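Local atomic coordinates of enterobactin synthetase component F-related protein (Vibrio cholerae serotype O1, PDB entry 4OXI), a protein that probably activates glycine with ATP, binding glycyl-adenosine-5'-phosphate, as an adenylation-domain ligase in a lipopolysaccharide modification pathway behind antimicrobial peptide resistance. Residues Leu162-Ala173 and Tyr186-Val194; Ile60-Leu69 and Tyr76-Met84. All blocks are in the same frame, centred on the assembly; numbering follows the deposited sequence.

Contact 1: Leu162-Ala173 and Tyr186-Val194; sequences LETCIDRLHIYA and YPQHTFHTV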
loop_
_atom_site.group_PDB
_atom_site.type_symbol
_atom_site.label_atom_id
_atom_site.label_comp_id
_atom_site.label_asym_id
_atom_site.label_seq_id
_atom_site.Cartn_x
_atom_site.Cartn_y
_atom_site.Cartn_z
ATOM N N LEU A 162 10.399 -23.439 4.602
ATOM C CA LEU A 162 11.370 -24.001 5.537
ATOM C C LEU A 162 12.122 -25.148 4.884
ATOM O O LEU A 162 13.298 -25.374 5.156
ATOM C CB LEU A 162 10.674 -24.483 6.809
ATOM C CG LEU A 162 10.054 -23.360 7.644
ATOM C CD1 LEU A 162 9.451 -23.909 8.911
ATOM C CD2 LEU A 162 11.103 -22.310 7.961
ATOM N N GLU A 163 11.433 -25.861 4.005
ATOM C CA GLU A 163 12.030 -26.992 3.319
ATOM C C GLU A 163 13.248 -26.598 2.486
ATOM O O GLU A 163 14.224 -27.340 2.439
ATOM C CB GLU A 163 10.987 -27.697 2.442
ATOM C CG GLU A 163 11.563 -28.797 1.561
ATOM C CD GLU A 163 11.821 -30.103 2.316
ATOM O OE1 GLU A 163 11.710 -30.117 3.567
ATOM O OE2 GLU A 163 12.125 -31.123 1.650
ATOM N N THR A 164 13.217 -25.436 1.838
ATOM C CA THR A 164 14.331 -25.097 0.947
ATOM C C THR A 164 15.314 -24.065 1.488
ATOM O O THR A 164 16.481 -24.061 1.089
ATOM C CB THR A 164 13.854 -24.638 -0.432
ATOM O OG1 THR A 164 13.039 -23.475 -0.286
ATOM C CG2 THR A 164 13.058 -25.736 -1.110
ATOM N N CYS A 165 14.848 -23.178 2.365
ATOM C CA CYS A 165 15.735 -22.180 2.960
ATOM C C CYS A 165 16.830 -22.869 3.794
ATOM O O CYS A 165 16.536 -23.654 4.703
ATOM C CB CYS A 165 14.933 -21.182 3.807
ATOM S SG CYS A 165 15.926 -19.782 4.384
ATOM N N ILE A 166 18.093 -22.607 3.468
ATOM C CA ILE A 166 19.196 -23.236 4.206
ATOM C C ILE A 166 19.548 -22.495 5.505
ATOM O O ILE A 166 19.854 -23.119 6.529
ATOM C CB ILE A 166 20.467 -23.369 3.354
ATOM C CG1 ILE A 166 20.152 -24.007 2.002
ATOM C CG2 ILE A 166 21.507 -24.199 4.102
ATOM C CD1 ILE A 166 19.736 -25.467 2.110
ATOM N N ASP A 167 19.496 -21.166 5.457
ATOM C CA ASP A 167 19.768 -20.335 6.629
ATOM C C ASP A 167 18.700 -20.521 7.713
ATOM O O ASP A 167 17.532 -20.700 7.398
ATOM C CB ASP A 167 19.853 -18.859 6.206
ATOM C CG ASP A 167 21.032 -18.580 5.276
ATOM O OD1 ASP A 167 22.139 -19.102 5.538
ATOM O OD2 ASP A 167 20.852 -17.842 4.279
ATOM N N ARG A 168 19.100 -20.481 8.980
ATOM C CA ARG A 168 18.158 -20.601 10.090
ATOM C C ARG A 168 17.161 -19.444 10.104
ATOM O O ARG A 168 17.557 -18.278 10.177
ATOM C CB ARG A 168 18.898 -20.654 11.440
ATOM C CG ARG A 168 17.964 -20.662 12.667
ATOM C CD ARG A 168 18.693 -21.081 13.960
ATOM N NE ARG A 168 19.321 -22.398 13.824
ATOM C CZ ARG A 168 18.698 -23.561 14.043
ATOM N NH1 ARG A 168 17.421 -23.580 14.424
ATOM N NH2 ARG A 168 19.353 -24.711 13.875
ATOM N N LEU A 169 15.868 -19.764 10.040
ATOM C CA LEU A 169 14.833 -18.736 10.146
ATOM C C LEU A 169 14.231 -18.774 11.539
ATOM O O LEU A 169 14.196 -19.824 12.179
ATOM C CB LEU A 169 13.732 -18.946 9.106
ATOM C CG LEU A 169 14.138 -18.748 7.650
ATOM C CD1 LEU A 169 12.939 -18.947 6.733
ATOM C CD2 LEU A 169 14.749 -17.366 7.458
ATOM N N HIS A 170 13.776 -17.621 12.014
ATOM C CA HIS A 170 13.118 -17.539 13.309
ATOM C C HIS A 170 11.640 -17.221 13.129
ATOM O O HIS A 170 11.266 -16.142 12.638
ATOM C CB HIS A 170 13.834 -16.523 14.188
ATOM C CG HIS A 170 15.216 -16.954 14.569
ATOM N ND1 HIS A 170 15.497 -17.578 15.769
ATOM C CD2 HIS A 170 16.388 -16.895 13.889
ATOM C CE1 HIS A 170 16.786 -17.868 15.816
ATOM N NE2 HIS A 170 17.349 -17.457 14.694
ATOM N N ILE A 171 10.815 -18.194 13.502
ATOM C CA ILE A 171 9.391 -18.181 13.219
ATOM C C ILE A 171 8.627 -17.773 14.469
ATOM O O ILE A 171 8.831 -18.357 15.538
ATOM C CB ILE A 171 8.931 -19.578 12.810
ATOM C CG1 ILE A 171 9.834 -20.130 11.709
ATOM C CG2 ILE A 171 7.476 -19.566 12.375
ATOM C CD1 ILE A 171 9.860 -19.285 10.453
ATOM N N TYR A 172 7.751 -16.771 14.345
ATOM C CA TYR A 172 6.997 -16.301 15.492
ATOM C C TYR A 172 5.521 -16.557 15.297
ATOM O O TYR A 172 5.012 -16.443 14.186
ATOM C CB TYR A 172 7.256 -14.813 15.743
ATOM C CG TYR A 172 8.651 -14.557 16.245
ATOM C CD1 TYR A 172 8.918 -14.485 17.606
ATOM C CD2 TYR A 172 9.714 -14.417 15.360
ATOM C CE1 TYR A 172 10.205 -14.271 18.074
ATOM C CE2 TYR A 172 10.996 -14.199 15.819
ATOM C CZ TYR A 172 11.234 -14.133 17.174
ATOM O OH TYR A 172 12.519 -13.910 17.625
ATOM N N ALA A 173 4.828 -16.900 16.376
ATOM C CA ALA A 173 3.384 -17.108 16.311
ATOM C C ALA A 173 2.761 -16.877 17.679
ATOM O O ALA A 173 3.431 -17.026 18.699
ATOM C CB ALA A 173 3.077 -18.511 15.809
ATOM N N TYR A 186 11.488 -29.391 11.480
ATOM C CA TYR A 186 12.545 -28.485 10.997
ATOM C C TYR A 186 13.469 -27.953 12.099
ATOM O O TYR A 186 13.406 -26.771 12.451
ATOM C CB TYR A 186 11.940 -27.314 10.215
ATOM C CG TYR A 186 11.167 -27.738 8.985
ATOM C CD1 TYR A 186 11.823 -28.186 7.853
ATOM C CD2 TYR A 186 9.781 -27.679 8.958
ATOM C CE1 TYR A 186 11.126 -28.577 6.729
ATOM C CE2 TYR A 186 9.074 -28.068 7.840
ATOM C CZ TYR A 186 9.755 -28.515 6.730
ATOM O OH TYR A 186 9.059 -28.911 5.614
ATOM N N PRO A 187 14.359 -28.811 12.624
ATOM C CA PRO A 187 15.223 -28.341 13.712
ATOM C C PRO A 187 16.277 -27.380 13.188
ATOM O O PRO A 187 16.932 -26.710 13.979
ATOM C CB PRO A 187 15.880 -29.632 14.221
ATOM C CG PRO A 187 15.921 -30.520 13.017
ATOM C CD PRO A 187 14.663 -30.200 12.231
ATOM N N GLN A 188 16.442 -27.314 11.869
ATOM C CA GLN A 188 17.379 -26.363 11.284
ATOM C C GLN A 188 16.812 -24.937 11.326
ATOM O O GLN A 188 17.508 -23.968 10.990
ATOM C CB GLN A 188 17.770 -26.767 9.859
ATOM C CG GLN A 188 16.664 -26.643 8.810
ATOM C CD GLN A 188 15.776 -27.892 8.734
ATOM O OE1 GLN A 188 15.472 -28.513 9.754
ATOM N NE2 GLN A 188 15.356 -28.252 7.522
ATOM N N HIS A 189 15.555 -24.817 11.749
ATOM C CA HIS A 189 14.950 -23.516 11.972
ATOM C C HIS A 189 14.506 -23.446 13.423
ATOM O O HIS A 189 14.477 -24.477 14.109
ATOM C CB HIS A 189 13.770 -23.297 11.021
ATOM C CG HIS A 189 14.152 -23.349 9.574
ATOM N ND1 HIS A 189 15.007 -22.431 8.996
ATOM C CD2 HIS A 189 13.807 -24.215 8.590
ATOM C CE1 HIS A 189 15.173 -22.732 7.721
ATOM N NE2 HIS A 189 14.458 -23.810 7.448
ATOM N N THR A 190 14.166 -22.246 13.892
ATOM C CA THR A 190 13.807 -22.043 15.301
ATOM C C THR A 190 12.413 -21.438 15.439
ATOM O O THR A 190 12.104 -20.418 14.815
ATOM C CB THR A 190 14.826 -21.108 15.988
ATOM O OG1 THR A 190 16.130 -21.698 15.909
ATOM C CG2 THR A 190 14.448 -20.847 17.459
ATOM N N PHE A 191 11.582 -22.056 16.268
ATOM C CA PHE A 191 10.207 -21.611 16.447
ATOM C C PHE A 191 10.017 -20.999 17.810
ATOM O O PHE A 191 10.362 -21.616 18.824
ATOM C CB PHE A 191 9.250 -22.791 16.278
ATOM C CG PHE A 191 9.183 -23.292 14.874
ATOM C CD1 PHE A 191 8.168 -22.871 14.032
ATOM C CD2 PHE A 191 10.170 -24.139 14.379
ATOM C CE1 PHE A 191 8.113 -23.312 12.733
ATOM C CE2 PHE A 191 10.123 -24.581 13.087
ATOM C CZ PHE A 191 9.092 -24.165 12.255
ATOM N N HIS A 192 9.467 -19.788 17.829
ATOM C CA HIS A 192 9.304 -19.049 19.065
ATOM C C HIS A 192 7.817 -18.882 19.349
ATOM O O HIS A 192 7.112 -18.144 18.636
ATOM C CB HIS A 192 9.945 -17.654 18.959
ATOM C CG HIS A 192 11.434 -17.658 18.752
ATOM N ND1 HIS A 192 12.337 -17.731 19.795
ATOM C CD2 HIS A 192 12.179 -17.527 17.624
ATOM C CE1 HIS A 192 13.568 -17.678 19.317
ATOM N NE2 HIS A 192 13.501 -17.556 18.003
ATOM N N THR A 193 7.319 -19.547 20.379
ATOM C CA THR A 193 5.974 -19.223 20.832
ATOM C C THR A 193 6.096 -18.130 21.881
ATOM O O THR A 193 6.798 -18.290 22.878
ATOM C CB THR A 193 5.217 -20.436 21.380
ATOM O OG1 THR A 193 5.111 -21.427 20.349
ATOM C CG2 THR A 193 3.817 -20.026 21.822
ATOM N N VAL A 194 5.446 -17.001 21.631
ATOM C CA VAL A 194 5.548 -15.863 22.534
ATOM C C VAL A 194 4.299 -15.818 23.397
ATOM O O VAL A 194 3.197 -15.674 22.881
ATOM C CB VAL A 194 5.687 -14.536 21.765
ATOM C CG1 VAL A 194 5.846 -13.380 22.736
ATOM C CG2 VAL A 194 6.878 -14.594 20.810
HETATM O O HOH W 1 15.942 -26.310 5.315
#

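Contact 2: Ile60-Leu69 and Tyr76-Met84; sequences IQANRHAPAL and YTYQEMTDM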
loop_
_atom_site.group_PDB
_atom_site.type_symbol
_atom_site.label_atom_id
_atom_site.label_comp_id
_atom_site.label_asym_id
_atom_site.label_seq_id
_atom_site.Cartn_x
_atom_site.Cartn_y
_atom_site.Cartn_z
ATOM N N ILE A 60 -4.015 5.017 22.833
ATOM C CA ILE A 60 -4.092 3.659 23.345
ATOM C C ILE A 60 -4.526 3.672 24.814
ATOM O O ILE A 60 -5.392 2.895 25.221
ATOM C CB ILE A 60 -2.739 2.931 23.200
ATOM C CG1 ILE A 60 -2.405 2.736 21.721
ATOM C CG2 ILE A 60 -2.763 1.594 23.913
ATOM C CD1 ILE A 60 -1.024 2.160 21.483
ATOM N N GLN A 61 -3.938 4.575 25.591
ATOM C CA GLN A 61 -4.252 4.689 27.013
ATOM C C GLN A 61 -5.678 5.167 27.227
ATOM O O GLN A 61 -6.418 4.602 28.026
ATOM C CB GLN A 61 -3.300 5.675 27.690
ATOM C CG GLN A 61 -1.860 5.214 27.767
ATOM C CD GLN A 61 -0.943 6.252 28.425
ATOM O OE1 GLN A 61 -0.973 7.435 28.073
ATOM N NE2 GLN A 61 -0.132 5.811 29.382
ATOM N N ALA A 62 -6.047 6.225 26.515
ATOM C CA ALA A 62 -7.358 6.826 26.671
ATOM C C ALA A 62 -8.480 5.874 26.260
ATOM O O ALA A 62 -9.604 6.006 26.729
ATOM C CB ALA A 62 -7.439 8.115 25.871
ATOM N N ASN A 63 -8.192 4.923 25.376
ATOM C CA ASN A 63 -9.246 4.031 24.895
ATOM C C ASN A 63 -8.976 2.561 25.175
ATOM O O ASN A 63 -9.439 1.698 24.435
ATOM C CB ASN A 63 -9.495 4.245 23.404
ATOM C CG ASN A 63 -9.865 5.678 23.075
ATOM O OD1 ASN A 63 -11.021 6.069 23.197
ATOM N ND2 ASN A 63 -8.881 6.466 22.636
ATOM N N ARG A 64 -8.261 2.278 26.260
ATOM C CA ARG A 64 -7.858 0.911 26.585
ATOM C C ARG A 64 -9.005 -0.105 26.652
ATOM O O ARG A 64 -8.806 -1.288 26.349
ATOM C CB ARG A 64 -7.039 0.880 27.889
ATOM C CG ARG A 64 -7.843 1.137 29.174
ATOM C CD ARG A 64 -6.940 1.517 30.363
ATOM N NE ARG A 64 -6.434 2.887 30.240
ATOM C CZ ARG A 64 -5.667 3.492 31.146
ATOM N NH1 ARG A 64 -5.310 2.845 32.249
ATOM N NH2 ARG A 64 -5.248 4.743 30.950
ATOM N N HIS A 65 -10.193 0.335 27.058
ATOM C CA HIS A 65 -11.325 -0.587 27.201
ATOM C C HIS A 65 -12.189 -0.636 25.945
ATOM O O HIS A 65 -13.145 -1.408 25.886
ATOM C CB HIS A 65 -12.215 -0.190 28.385
ATOM C CG HIS A 65 -11.486 -0.075 29.685
ATOM N ND1 HIS A 65 -10.891 -1.154 30.307
ATOM C CD2 HIS A 65 -11.265 0.994 30.490
ATOM C CE1 HIS A 65 -10.328 -0.752 31.434
ATOM N NE2 HIS A 65 -10.542 0.544 31.568
ATOM N N ALA A 66 -11.867 0.200 24.957
ATOM C CA ALA A 66 -12.655 0.293 23.727
ATOM C C ALA A 66 -12.189 -0.715 22.666
ATOM O O ALA A 66 -11.029 -1.146 22.682
ATOM C CB ALA A 66 -12.575 1.713 23.175
ATOM N N PRO A 67 -13.082 -1.086 21.732
ATOM C CA PRO A 67 -12.667 -2.019 20.670
ATOM C C PRO A 67 -11.622 -1.394 19.733
ATOM O O PRO A 67 -11.848 -0.287 19.259
ATOM C CB PRO A 67 -13.975 -2.287 19.901
ATOM C CG PRO A 67 -14.905 -1.138 20.259
ATOM C CD PRO A 67 -14.520 -0.746 21.661
ATOM N N ALA A 68 -10.509 -2.089 19.472
ATOM C CA ALA A 68 -9.456 -1.576 18.577
ATOM C C ALA A 68 -9.461 -2.252 17.206
ATOM O O ALA A 68 -9.094 -1.640 16.199
ATOM C CB ALA A 68 -8.082 -1.742 19.214
ATOM N N LEU A 69 -9.869 -3.517 17.179
ATOM C CA LEU A 69 -9.756 -4.334 15.983
ATOM C C LEU A 69 -10.922 -5.311 15.873
ATOM O O LEU A 69 -11.248 -6.024 16.839
ATOM C CB LEU A 69 -8.445 -5.136 16.035
ATOM C CG LEU A 69 -8.120 -6.018 14.819
ATOM C CD1 LEU A 69 -7.801 -5.171 13.595
ATOM C CD2 LEU A 69 -6.952 -6.966 15.113
ATOM N N TYR A 76 -11.230 -7.143 19.471
ATOM C CA TYR A 76 -10.148 -7.040 20.450
ATOM C C TYR A 76 -10.047 -5.600 20.906
ATOM O O TYR A 76 -10.020 -4.676 20.074
ATOM C CB TYR A 76 -8.802 -7.498 19.845
ATOM C CG TYR A 76 -8.843 -8.900 19.265
ATOM C CD1 TYR A 76 -8.461 -10.002 20.024
ATOM C CD2 TYR A 76 -9.290 -9.120 17.978
ATOM C CE1 TYR A 76 -8.518 -11.289 19.506
ATOM C CE2 TYR A 76 -9.347 -10.402 17.450
ATOM C CZ TYR A 76 -8.956 -11.478 18.213
ATOM O OH TYR A 76 -9.011 -12.750 17.682
ATOM N N THR A 77 -10.008 -5.397 22.223
ATOM C CA THR A 77 -9.883 -4.041 22.769
ATOM C C THR A 77 -8.459 -3.493 22.622
ATOM O O THR A 77 -7.523 -4.244 22.322
ATOM C CB THR A 77 -10.220 -4.018 24.256
ATOM O OG1 THR A 77 -9.286 -4.847 24.934
ATOM C CG2 THR A 77 -11.649 -4.542 24.520
ATOM N N TYR A 78 -8.292 -2.192 22.847
ATOM C CA TYR A 78 -6.964 -1.586 22.840
ATOM C C TYR A 78 -6.047 -2.276 23.842
ATOM O O TYR A 78 -4.863 -2.480 23.574
ATOM C CB TYR A 78 -7.042 -0.064 23.073
ATOM C CG TYR A 78 -7.267 0.647 21.768
ATOM C CD1 TYR A 78 -8.553 0.899 21.295
ATOM C CD2 TYR A 78 -6.192 1.006 20.969
ATOM C CE1 TYR A 78 -8.752 1.514 20.060
ATOM C CE2 TYR A 78 -6.379 1.612 19.753
ATOM C CZ TYR A 78 -7.648 1.853 19.297
ATOM O OH TYR A 78 -7.788 2.452 18.073
ATOM N N GLN A 79 -6.606 -2.682 24.975
ATOM C CA GLN A 79 -5.818 -3.328 26.013
ATOM C C GLN A 79 -5.372 -4.700 25.545
ATOM O O GLN A 79 -4.211 -5.092 25.744
ATOM C CB GLN A 79 -6.641 -3.447 27.305
ATOM C CG GLN A 79 -5.909 -4.142 28.463
ATOM C CD GLN A 79 -4.755 -3.315 29.020
ATOM O OE1 GLN A 79 -4.927 -2.150 29.386
ATOM N NE2 GLN A 79 -3.567 -3.911 29.072
ATOM N N GLU A 80 -6.285 -5.445 24.931
ATOM C CA GLU A 80 -5.932 -6.770 24.449
ATOM C C GLU A 80 -4.910 -6.690 23.317
ATOM O O GLU A 80 -3.998 -7.502 23.253
ATOM C CB GLU A 80 -7.181 -7.530 23.993
ATOM C CG GLU A 80 -8.122 -7.916 25.137
ATOM C CD GLU A 80 -9.527 -8.292 24.645
ATOM O OE1 GLU A 80 -9.894 -7.933 23.500
ATOM O OE2 GLU A 80 -10.270 -8.935 25.413
ATOM N N MET A 81 -5.065 -5.723 22.414
ATOM C CA MET A 81 -4.105 -5.561 21.317
ATOM C C MET A 81 -2.753 -5.118 21.871
ATOM O O MET A 81 -1.697 -5.531 21.380
ATOM C CB MET A 81 -4.612 -4.542 20.284
ATOM C CG MET A 81 -5.781 -5.040 19.431
ATOM S SD MET A 81 -5.360 -6.526 18.477
ATOM C CE MET A 81 -3.977 -5.921 17.493
ATOM N N THR A 82 -2.788 -4.281 22.905
ATOM C CA THR A 82 -1.557 -3.801 23.523
ATOM C C THR A 82 -0.789 -4.935 24.200
ATOM O O THR A 82 0.429 -5.001 24.090
ATOM C CB THR A 82 -1.840 -2.665 24.500
ATOM O OG1 THR A 82 -2.417 -1.571 23.763
ATOM C CG2 THR A 82 -0.546 -2.203 25.181
ATOM N N ASP A 83 -1.498 -5.846 24.861
ATOM C CA ASP A 83 -0.848 -6.986 25.497
ATOM C C ASP A 83 -0.132 -7.842 24.453
ATOM O O ASP A 83 0.994 -8.281 24.667
ATOM C CB ASP A 83 -1.865 -7.874 26.240
ATOM C CG ASP A 83 -2.530 -7.173 27.433
ATOM O OD1 ASP A 83 -1.997 -6.152 27.930
ATOM O OD2 ASP A 83 -3.596 -7.665 27.881
ATOM N N MET A 84 -0.804 -8.115 23.338
ATOM C CA MET A 84 -0.202 -8.937 22.300
ATOM C C MET A 84 0.975 -8.202 21.659
ATOM O O MET A 84 2.040 -8.774 21.488
ATOM C CB MET A 84 -1.237 -9.316 21.247
ATOM C CG MET A 84 -2.120 -10.463 21.676
ATOM S SD MET A 84 -3.408 -10.793 20.470
ATOM C CE MET A 84 -4.637 -9.552 20.909
#

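Contact 1: Leu162-Ala173 and Tyr186-Val194
L162, on helix 155-164, meets three rings. Its CB lies 3.8 Å from the centre of the Y186 ring, almost on the normal, while CD2 sits over one face of the H189 imidazole, toward its rim, and CD1 touches F191 CZ. The carbonyl O of L162 takes an in-plane bond from H189 NE2 at 3.0 Å, and a water joins it to C165 O and Q188 NE2. R168, bent at chi3 (-57°), grips P187 O end-on with NH1 and NH2, and NH1 also reaches T190 OG1 at 2.7 Å. At L169 the backbone N binds H189 ND1 (3.0 Å), so the imidazole is held at both nitrogens. L169 O accepts from T190 N, opening the parallel pairing of strands 170-173 and 190-193, neighbours in a beta-alpha-beta unit through helix 180-185, with 190-193 at the sheet edge. H170 ND1 and H192 NE2 share a hydrogen bond of 3.0 Å, the two rings meeting rim to rim; H192 ND1 bonds Y91 OH. I171 lays CG1 over the F191 ring, and the Y172 ring lies nearly parallel to that of H192 but slid aside. One bond given and one taken are consistent with a neutral H189 protonated on NE2.

Contact 2: Ile60-Leu69 and Tyr76-Met84
Y76 O is gripped by two successive backbone amides, A68 N at 2.7 Å and L69 N at 3.1 Å, both near its carbonyl plane. That double grip marks a classic beta bulge: A68 and L69 together face Y76, and the pairing slips by one residue. Y76 N returns a bond to L69 O, closing the antiparallel pair of the hairpin.

Beyond the bulge the second strand turns straight into a helix. A66 O receives Y78 N at 2.9 Å, and R64 O receives Q79 N on a lone pair, so two carbonyls from the turn N63-A66 meet amides of the helix's first turn. T77 is the N-cap. Its OG1 sits between the backbone N and the carbonyl carbon (chi1 62°), where it accepts from E80 N, while E80 OE1 takes T77 N from above the carboxylate plane at 2.8 Å, completing a capping box.

The main side-chain contact is A68 on Y78. The methyl CB stands 3.3 Å from the ring centre, 10° off the normal, a close CH-pi contact over the face. The same methyl also meets M81 CG, and L69 CD2 lies 3.7 Å from M81 SD, the two side chains running roughly at right angles. I60 CG2 reaches T82 OG1, whose hydroxyl is already committed to Y78 O.

Around this, R64 forms a salt bridge with E202. Y78 OH bonds A281 O and its ring lies against helix 268-279, which also meets I60. The A68 backbone bonds to L283 and the L69 side chain packs on L283 and V285 of strand 282-285, making 67-71 an inner strand of its mixed sheet, with 74-77 at one edge. M81 packs on helix 108-119.

How the contacts relate
Both contacts are partly buried and lie toward the periphery of the chain, their centres about 30 Å apart; their nearest atoms come within about 6 Å without touching. Contact 2 closes before contact 1 opens, yet helix 78-95 connects them: contact 2 holds its first turns, while Y91 and Q95 farther along meet H192 of contact 1. Each includes an outermost strand of its sheet. Contact 1 pairs parallel neighbours of a beta-alpha-beta unit and draws on histidines, an arginine and a bridging water; contact 2 is an antiparallel hairpin flowing into a capped helix, its hydrogen bonds across all running between backbone atoms, with apolar side chains and a tyrosine ring packed alongside.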